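Local atomic coordinates of 2-keto-3-deoxy-D-arabinonate dehydratase (Sulfolobus solfataricus, PDB entry 2Q18), a protein that catalyses the metal-dependent dehydration of 2-dehydro-3-deoxy-D-arabinonate to 2,5-dioxopentanoate in a pentose oxidation pathway leading to 2-oxoglutarate. Residues 15-28 and 42-54. Numbering follows the deposited sequence.
Sequences YAILDNSTIIRLDE and EVLGDRVTGIDYQ
Strand 45-49 pairs antiparallel with strand 23-26, the second arm of the hairpin begun by strand 11-17, in the N-terminal part of the chain. Arg-25 N donates to Asp-46 O (2.8 Å), and Asp-46 N returns a more bent bond to Arg-25 O. Beyond this pair Asp-27 N reaches Leu-44 O at 2.9 Å, nearly straight at its hydrogen (172°). At Gly-45 the strands come so close that Arg-25 O lies 3.0 Å from Gly-45 CA; a side chain there would run into this carbonyl, which explains the glycine. Val-48 N still donates to Ile-23 O (2.8 Å), but on the return side a water replaces the direct bond, accepting from Ile-23 N and donating to Val-48 O.

On the face they share with Arg-25 and Asp-46, Ile-23 and Val-48 bring their CG2 methyls together at 3.7 Å, Val-48 filling space beside the Tyr-15 ring with its beta branch. Ile-51 lays CG2 over one face of that ring, while its CD1 lies 3.6 Å from Tyr-15 OH, which bonds to Asp-46 of the second subunit. Were Tyr-15 an alanine, Val-48 and Ile-51 would probably lose their aromatic neighbour and that Asp-46 its hydroxyl partner. Farther along, Ile-17 sets CG2 over the centre of the Tyr-53 ring, a CH-pi contact 4.1 Å from the centroid.

Arg-25 extends to salt bridges with Asp-27 and Asp-46 of the second subunit. Strand 45-49, arriving after helix 30-40, adds to the antiparallel run of strands 2-8, 11-17 and 23-26 and continues it across the subunit interface in this FAH-family homotetramer.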
ATOM      1  N   TYR A  15      20.455  -2.800  10.387  1.00 27.07           N
ATOM      2  CA  TYR A  15      21.662  -2.106  10.791  1.00 28.49           C
ATOM      3  C   TYR A  15      22.852  -2.676  10.045  1.00 30.61           C
ATOM      4  O   TYR A  15      22.846  -3.839   9.634  1.00 31.68           O
ATOM      5  CB  TYR A  15      21.913  -2.256  12.295  1.00 27.52           C
ATOM      6  CG  TYR A  15      20.821  -1.740  13.196  1.00 25.43           C
ATOM      7  CD1 TYR A  15      20.777  -0.397  13.573  1.00 23.73           C
ATOM      8  CD2 TYR A  15      19.844  -2.600  13.698  1.00 24.45           C
ATOM      9  CE1 TYR A  15      19.777   0.078  14.420  1.00 23.69           C
ATOM     10  CE2 TYR A  15      18.846  -2.137  14.536  1.00 23.56           C
ATOM     11  CZ  TYR A  15      18.820  -0.798  14.898  1.00 25.33           C
ATOM     12  OH  TYR A  15      17.822  -0.336  15.730  1.00 25.88           O
ATOM     13  N   ALA A  16      23.872  -1.843   9.875  1.00 32.82           N
ATOM     14  CA  ALA A  16      25.138  -2.274   9.310  1.00 35.12           C
ATOM     15  C   ALA A  16      26.251  -1.950  10.296  1.00 37.03           C
ATOM     16  O   ALA A  16      26.311  -0.837  10.828  1.00 37.35           O
ATOM     17  CB  ALA A  16      25.388  -1.583   7.991  1.00 34.63           C
ATOM     18  N   ILE A  17      27.116  -2.925  10.556  1.00 38.92           N
ATOM     19  CA  ILE A  17      28.329  -2.655  11.325  1.00 41.04           C
ATOM     20  C   ILE A  17      29.518  -2.528  10.376  1.00 42.56           C
ATOM     21  O   ILE A  17      29.750  -3.389   9.527  1.00 42.20           O
ATOM     22  CB  ILE A  17      28.579  -3.668  12.496  1.00 40.81           C
ATOM     23  CG1 ILE A  17      29.941  -3.400  13.159  1.00 41.62           C
ATOM     24  CG2 ILE A  17      28.467  -5.116  12.032  1.00 40.42           C
ATOM     25  CD1 ILE A  17      30.027  -3.795  14.630  1.00 42.51           C
ATOM     26  N   LEU A  18      30.235  -1.415  10.511  1.00 44.97           N
ATOM     27  CA  LEU A  18      31.423  -1.136   9.715  1.00 47.90           C
ATOM     28  C   LEU A  18      32.666  -1.722  10.385  1.00 49.53           C
ATOM     29  O   LEU A  18      32.630  -2.083  11.567  1.00 50.32           O
ATOM     30  CB  LEU A  18      31.571   0.373   9.514  1.00 47.61           C
ATOM     31  CG  LEU A  18      30.834   1.064   8.356  1.00 48.59           C
ATOM     32  CD1 LEU A  18      29.443   0.486   8.050  1.00 48.58           C
ATOM     33  CD2 LEU A  18      30.746   2.559   8.621  1.00 48.43           C
ATOM     34  N   ASP A  19      33.758  -1.821   9.629  1.00 51.65           N
ATOM     35  CA  ASP A  19      35.008  -2.412  10.125  1.00 53.17           C
ATOM     36  C   ASP A  19      35.547  -1.738  11.392  1.00 53.44           C
ATOM     37  O   ASP A  19      36.131  -2.407  12.250  1.00 54.29           O
ATOM     38  CB  ASP A  19      36.077  -2.423   9.026  1.00 53.94           C
ATOM     39  CG  ASP A  19      35.825  -3.492   7.971  1.00 56.39           C
ATOM     40  OD1 ASP A  19      35.723  -4.685   8.337  1.00 58.65           O
ATOM     41  OD2 ASP A  19      35.742  -3.143   6.772  1.00 58.03           O
ATOM     42  N   ASN A  20      35.338  -0.426  11.514  1.00 53.06           N
ATOM     43  CA  ASN A  20      35.739   0.311  12.720  1.00 52.72           C
ATOM     44  C   ASN A  20      34.744   0.183  13.887  1.00 51.72           C
ATOM     45  O   ASN A  20      34.819   0.936  14.866  1.00 51.86           O
ATOM     46  CB  ASN A  20      36.021   1.786  12.396  1.00 53.16           C
ATOM     47  CG  ASN A  20      34.812   2.511  11.822  1.00 55.21           C
ATOM     48  OD1 ASN A  20      33.688   2.005  11.851  1.00 56.97           O
ATOM     49  ND2 ASN A  20      35.043   3.708  11.292  1.00 56.68           N
ATOM     50  N   SER A  21      33.815  -0.767  13.763  1.00 50.00           N
ATOM     51  CA  SER A  21      32.824  -1.087  14.801  1.00 48.66           C
ATOM     52  C   SER A  21      31.686  -0.064  14.961  1.00 46.95           C
ATOM     53  O   SER A  21      30.846  -0.207  15.854  1.00 46.77           O
ATOM     54  CB  SER A  21      33.503  -1.368  16.151  1.00 48.94           C
ATOM     55  OG  SER A  21      34.450  -2.417  16.027  1.00 51.68           O
ATOM     56  N   THR A  22      31.657   0.957  14.104  1.00 44.49           N
ATOM     57  CA  THR A  22      30.536   1.900  14.094  1.00 43.04           C
ATOM     58  C   THR A  22      29.306   1.246  13.459  1.00 40.93           C
ATOM     59  O   THR A  22      29.411   0.530  12.457  1.00 39.93           O
ATOM     60  CB  THR A  22      30.866   3.224  13.362  1.00 43.35           C
ATOM     61  OG1 THR A  22      31.199   2.952  11.998  1.00 47.02           O
ATOM     62  CG2 THR A  22      32.034   3.950  14.033  1.00 45.44           C
ATOM     63  N   ILE A  23      28.145   1.494  14.058  1.00 38.55           N
ATOM     64  CA  ILE A  23      26.896   0.898  13.598  1.00 36.36           C
ATOM     65  C   ILE A  23      25.990   1.946  12.955  1.00 35.63           C
ATOM     66  O   ILE A  23      25.747   3.013  13.531  1.00 35.07           O
ATOM     67  CB  ILE A  23      26.177   0.148  14.745  1.00 36.74           C
ATOM     68  CG1 ILE A  23      27.065  -1.002  15.240  1.00 36.54           C
ATOM     69  CG2 ILE A  23      24.808  -0.381  14.296  1.00 35.50           C
ATOM     70  CD1 ILE A  23      26.642  -1.582  16.541  1.00 38.16           C
ATOM     71  N   ILE A  24      25.511   1.628  11.754  1.00 33.92           N
ATOM     72  CA  ILE A  24      24.622   2.501  10.995  1.00 33.65           C
ATOM     73  C   ILE A  24      23.213   1.903  10.906  1.00 32.10           C
ATOM     74  O   ILE A  24      23.046   0.739  10.537  1.00 32.32           O
ATOM     75  CB  ILE A  24      25.174   2.762   9.566  1.00 33.54           C
ATOM     76  CG1 ILE A  24      26.579   3.375   9.639  1.00 35.56           C
ATOM     77  CG2 ILE A  24      24.227   3.674   8.763  1.00 32.88           C
ATOM     78  CD1 ILE A  24      27.240   3.576   8.282  1.00 36.93           C
ATOM     79  N   ARG A  25      22.212   2.698  11.268  1.00 30.39           N
ATOM     80  CA  ARG A  25      20.818   2.332  11.038  1.00 28.83           C
ATOM     81  C   ARG A  25      20.468   2.657   9.592  1.00 28.83           C
ATOM     82  O   ARG A  25      20.595   3.809   9.157  1.00 27.72           O
ATOM     83  CB  ARG A  25      19.896   3.086  11.989  1.00 29.09           C
ATOM     84  CG  ARG A  25      18.417   2.871  11.717  1.00 27.04           C
ATOM     85  CD  ARG A  25      17.599   3.308  12.899  1.00 29.52           C
ATOM     86  NE  ARG A  25      16.172   3.306  12.599  1.00 28.59           N
ATOM     87  CZ  ARG A  25      15.217   3.298  13.522  1.00 31.65           C
ATOM     88  NH1 ARG A  25      15.530   3.280  14.816  1.00 29.53           N
ATOM     89  NH2 ARG A  25      13.944   3.302  13.152  1.00 31.34           N
ATOM     90  N   LEU A  26      20.025   1.640   8.857  1.00 27.82           N
ATOM     91  CA  LEU A  26      19.779   1.766   7.423  1.00 27.58           C
ATOM     92  C   LEU A  26      18.472   2.475   7.101  1.00 27.22           C
ATOM     93  O   LEU A  26      17.453   2.247   7.758  1.00 26.50           O
ATOM     94  CB  LEU A  26      19.798   0.388   6.752  1.00 27.72           C
ATOM     95  CG  LEU A  26      21.088  -0.437   6.841  1.00 29.80           C
ATOM     96  CD1 LEU A  26      20.976  -1.662   5.949  1.00 30.43           C
ATOM     97  CD2 LEU A  26      22.301   0.388   6.457  1.00 28.66           C
ATOM     98  N   ASP A  27      18.521   3.331   6.081  1.00 27.17           N
ATOM     99  CA  ASP A  27      17.336   3.993   5.537  1.00 27.02           C
ATOM    100  C   ASP A  27      16.552   3.066   4.614  1.00 27.04           C
ATOM    101  O   ASP A  27      15.328   3.137   4.561  1.00 26.57           O
ATOM    102  CB  ASP A  27      17.732   5.229   4.726  1.00 26.65           C
ATOM    103  CG  ASP A  27      18.294   6.349   5.577  1.00 27.19           C
ATOM    104  OD1 ASP A  27      18.155   6.318   6.818  1.00 28.61           O
ATOM    105  OD2 ASP A  27      18.874   7.275   4.984  1.00 29.07           O
ATOM    106  N   GLU A  28      17.276   2.224   3.876  1.00 27.57           N
ATOM    107  CA  GLU A  28      16.705   1.374   2.830  1.00 28.60           C
ATOM    108  C   GLU A  28      16.448  -0.054   3.309  1.00 28.78           C
ATOM    109  O   GLU A  28      17.061  -0.512   4.282  1.00 28.49           O
ATOM    110  CB  GLU A  28      17.664   1.290   1.637  1.00 28.52           C
ATOM    111  CG  GLU A  28      18.061   2.611   1.006  1.00 30.99           C
ATOM    112  CD  GLU A  28      18.769   2.420  -0.323  1.00 30.32           C
ATOM    113  OE1 GLU A  28      19.935   1.968  -0.336  1.00 32.35           O
ATOM    114  OE2 GLU A  28      18.153   2.727  -1.360  1.00 37.04           O
ATOM    115  N   GLU A  42      28.130   2.876  -1.234  1.00 39.44           N
ATOM    116  CA  GLU A  42      27.368   3.888  -0.512  1.00 39.35           C
ATOM    117  C   GLU A  42      26.388   3.220   0.453  1.00 38.03           C
ATOM    118  O   GLU A  42      25.767   2.206   0.121  1.00 36.83           O
ATOM    119  CB  GLU A  42      26.623   4.795  -1.491  1.00 39.48           C
ATOM    120  CG  GLU A  42      26.058   6.065  -0.869  1.00 41.55           C
ATOM    121  CD  GLU A  42      25.292   6.924  -1.862  1.00 42.27           C
ATOM    122  OE1 GLU A  42      24.842   6.399  -2.905  1.00 47.33           O
ATOM    123  OE2 GLU A  42      25.134   8.133  -1.591  1.00 47.90           O
ATOM    124  N   VAL A  43      26.274   3.790   1.650  1.00 36.73           N
ATOM    125  CA  VAL A  43      25.351   3.300   2.668  1.00 35.95           C
ATOM    126  C   VAL A  43      24.505   4.465   3.173  1.00 34.61           C
ATOM    127  O   VAL A  43      25.037   5.443   3.703  1.00 34.92           O
ATOM    128  CB  VAL A  43      26.092   2.644   3.867  1.00 36.13           C
ATOM    129  CG1 VAL A  43      25.097   2.046   4.844  1.00 36.78           C
ATOM    130  CG2 VAL A  43      27.060   1.570   3.395  1.00 37.06           C
ATOM    131  N   LEU A  44      23.190   4.359   3.004  1.00 32.82           N
ATOM    132  CA  LEU A  44      22.282   5.407   3.463  1.00 31.81           C
ATOM    133  C   LEU A  44      21.758   5.105   4.864  1.00 31.13           C
ATOM    134  O   LEU A  44      21.132   4.068   5.091  1.00 30.47           O
ATOM    135  CB  LEU A  44      21.118   5.594   2.481  1.00 31.70           C
ATOM    136  CG  LEU A  44      21.447   5.879   1.010  1.00 33.05           C
ATOM    137  CD1 LEU A  44      20.180   5.830   0.166  1.00 33.06           C
ATOM    138  CD2 LEU A  44      22.166   7.216   0.839  1.00 33.30           C
ATOM    139  N   GLY A  45      22.023   6.017   5.797  1.00 30.38           N
ATOM    140  CA  GLY A  45      21.560   5.871   7.171  1.00 30.48           C
ATOM    141  C   GLY A  45      22.291   6.747   8.168  1.00 31.21           C
ATOM    142  O   GLY A  45      23.147   7.553   7.789  1.00 32.03           O
ATOM    143  N   ASP A  46      21.944   6.586   9.444  1.00 30.67           N
ATOM    144  CA  ASP A  46      22.550   7.353  10.531  1.00 30.73           C
ATOM    145  C   ASP A  46      23.344   6.458  11.468  1.00 31.84           C
ATOM    146  O   ASP A  46      22.928   5.331  11.762  1.00 30.44           O
ATOM    147  CB  ASP A  46      21.477   8.071  11.353  1.00 30.23           C
ATOM    148  CG  ASP A  46      20.676   9.070  10.540  1.00 30.10           C
ATOM    149  OD1 ASP A  46      21.245   9.720   9.635  1.00 29.25           O
ATOM    150  OD2 ASP A  46      19.472   9.214  10.827  1.00 28.74           O
ATOM    151  N   ARG A  47      24.476   6.970  11.948  1.00 32.22           N
ATOM    152  CA  ARG A  47      25.240   6.285  12.978  1.00 33.41           C
ATOM    153  C   ARG A  47      24.436   6.267  14.269  1.00 32.59           C
ATOM    154  O   ARG A  47      23.940   7.305  14.721  1.00 32.32           O
ATOM    155  CB  ARG A  47      26.607   6.947  13.207  1.00 33.72           C
ATOM    156  CG  ARG A  47      27.397   6.309  14.353  1.00 34.93           C
ATOM    157  CD  ARG A  47      28.781   6.908  14.520  1.00 37.33           C
ATOM    158  NE  ARG A  47      29.549   6.189  15.538  1.00 44.31           N
ATOM    159  CZ  ARG A  47      29.610   6.528  16.824  1.00 47.62           C
ATOM    160  NH1 ARG A  47      30.338   5.799  17.663  1.00 48.88           N
ATOM    161  NH2 ARG A  47      28.951   7.590  17.279  1.00 47.80           N
ATOM    162  N   VAL A  48      24.301   5.078  14.845  1.00 31.67           N
ATOM    163  CA  VAL A  48      23.574   4.901  16.092  1.00 32.13           C
ATOM    164  C   VAL A  48      24.493   4.436  17.217  1.00 32.84           C
ATOM    165  O   VAL A  48      25.497   3.758  16.983  1.00 33.30           O
ATOM    166  CB  VAL A  48      22.375   3.909  15.954  1.00 32.09           C
ATOM    167  CG1 VAL A  48      21.270   4.517  15.106  1.00 31.48           C
ATOM    168  CG2 VAL A  48      22.823   2.566  15.381  1.00 31.10           C
ATOM    169  N   THR A  49      24.143   4.828  18.435  1.00 33.70           N
ATOM    170  CA  THR A  49      24.778   4.308  19.636  1.00 35.23           C
ATOM    171  C   THR A  49      23.690   3.586  20.426  1.00 35.49           C
ATOM    172  O   THR A  49      22.496   3.807  20.193  1.00 37.16           O
ATOM    173  CB  THR A  49      25.414   5.434  20.485  1.00 35.35           C
ATOM    174  OG1 THR A  49      24.400   6.357  20.899  1.00 35.91           O
ATOM    175  CG2 THR A  49      26.473   6.187  19.682  1.00 35.57           C
ATOM    176  N   GLY A  50      24.092   2.710  21.338  1.00 35.66           N
ATOM    177  CA  GLY A  50      23.126   1.993  22.166  1.00 34.71           C
ATOM    178  C   GLY A  50      22.572   0.731  21.530  1.00 34.22           C
ATOM    179  O   GLY A  50      21.707   0.072  22.109  1.00 33.89           O
ATOM    180  N   ILE A  51      23.051   0.406  20.330  1.00 33.68           N
ATOM    181  CA  ILE A  51      22.763  -0.887  19.718  1.00 33.62           C
ATOM    182  C   ILE A  51      23.972  -1.777  19.978  1.00 34.20           C
ATOM    183  O   ILE A  51      25.032  -1.613  19.360  1.00 34.94           O
ATOM    184  CB  ILE A  51      22.453  -0.787  18.190  1.00 33.68           C
ATOM    185  CG1 ILE A  51      21.314   0.213  17.913  1.00 33.06           C
ATOM    186  CG2 ILE A  51      22.142  -2.169  17.601  1.00 32.52           C
ATOM    187  CD1 ILE A  51      19.997  -0.083  18.630  1.00 35.40           C
ATOM    188  N   ASP A  52      23.812  -2.703  20.912  1.00 33.89           N
ATOM    189  CA  ASP A  52      24.907  -3.554  21.345  1.00 33.62           C
ATOM    190  C   ASP A  52      24.948  -4.821  20.494  1.00 32.75           C
ATOM    191  O   ASP A  52      24.359  -5.845  20.846  1.00 32.41           O
ATOM    192  CB  ASP A  52      24.771  -3.875  22.838  1.00 34.20           C
ATOM    193  CG  ASP A  52      26.030  -4.501  23.431  1.00 36.62           C
ATOM    194  OD1 ASP A  52      26.937  -4.920  22.673  1.00 36.47           O
ATOM    195  OD2 ASP A  52      26.101  -4.586  24.672  1.00 39.63           O
ATOM    196  N   TYR A  53      25.655  -4.725  19.371  1.00 32.06           N
ATOM    197  CA  TYR A  53      25.769  -5.808  18.393  1.00 32.40           C
ATOM    198  C   TYR A  53      26.334  -7.101  18.996  1.00 32.34           C
ATOM    199  O   TYR A  53      25.772  -8.182  18.794  1.00 31.29           O
ATOM    200  CB  TYR A  53      26.611  -5.331  17.206  1.00 31.47           C
ATOM    201  CG  TYR A  53      27.081  -6.408  16.250  1.00 32.19           C
ATOM    202  CD1 TYR A  53      26.177  -7.097  15.432  1.00 29.27           C
ATOM    203  CD2 TYR A  53      28.439  -6.719  16.142  1.00 30.92           C
ATOM    204  CE1 TYR A  53      26.616  -8.079  14.543  1.00 29.74           C
ATOM    205  CE2 TYR A  53      28.889  -7.695  15.255  1.00 31.27           C
ATOM    206  CZ  TYR A  53      27.973  -8.368  14.458  1.00 31.22           C
ATOM    207  OH  TYR A  53      28.418  -9.335  13.584  1.00 30.96           O
ATOM    208  N   GLN A  54      27.429  -6.982  19.747  1.00 33.00           N
ATOM    209  CA  GLN A  54      28.049  -8.148  20.392  1.00 33.62           C
ATOM    210  C   GLN A  54      27.103  -8.847  21.363  1.00 32.97           C
ATOM    211  O   GLN A  54      27.059 -10.074  21.397  1.00 33.67           O
ATOM    212  CB  GLN A  54      29.366  -7.782  21.085  1.00 34.60           C
ATOM    213  CG  GLN A  54      30.498  -7.366  20.133  1.00 37.27           C
ATOM    214  CD  GLN A  54      30.914  -8.459  19.145  1.00 40.52           C
ATOM    215  OE1 GLN A  54      31.390  -8.158  18.050  1.00 43.03           O
ATOM    216  NE2 GLN A  54      30.745  -9.724  19.530  1.00 39.72           N
TER
HETATM  217  O   HOH W   1      27.948   3.259  16.356  1.00 33.17           O
HETATM  218  O   HOH W   2      20.246   1.916   3.812  1.00 25.55           O
HETATM  219  O   HOH W   3      22.023   2.040   1.713  1.00 28.48           O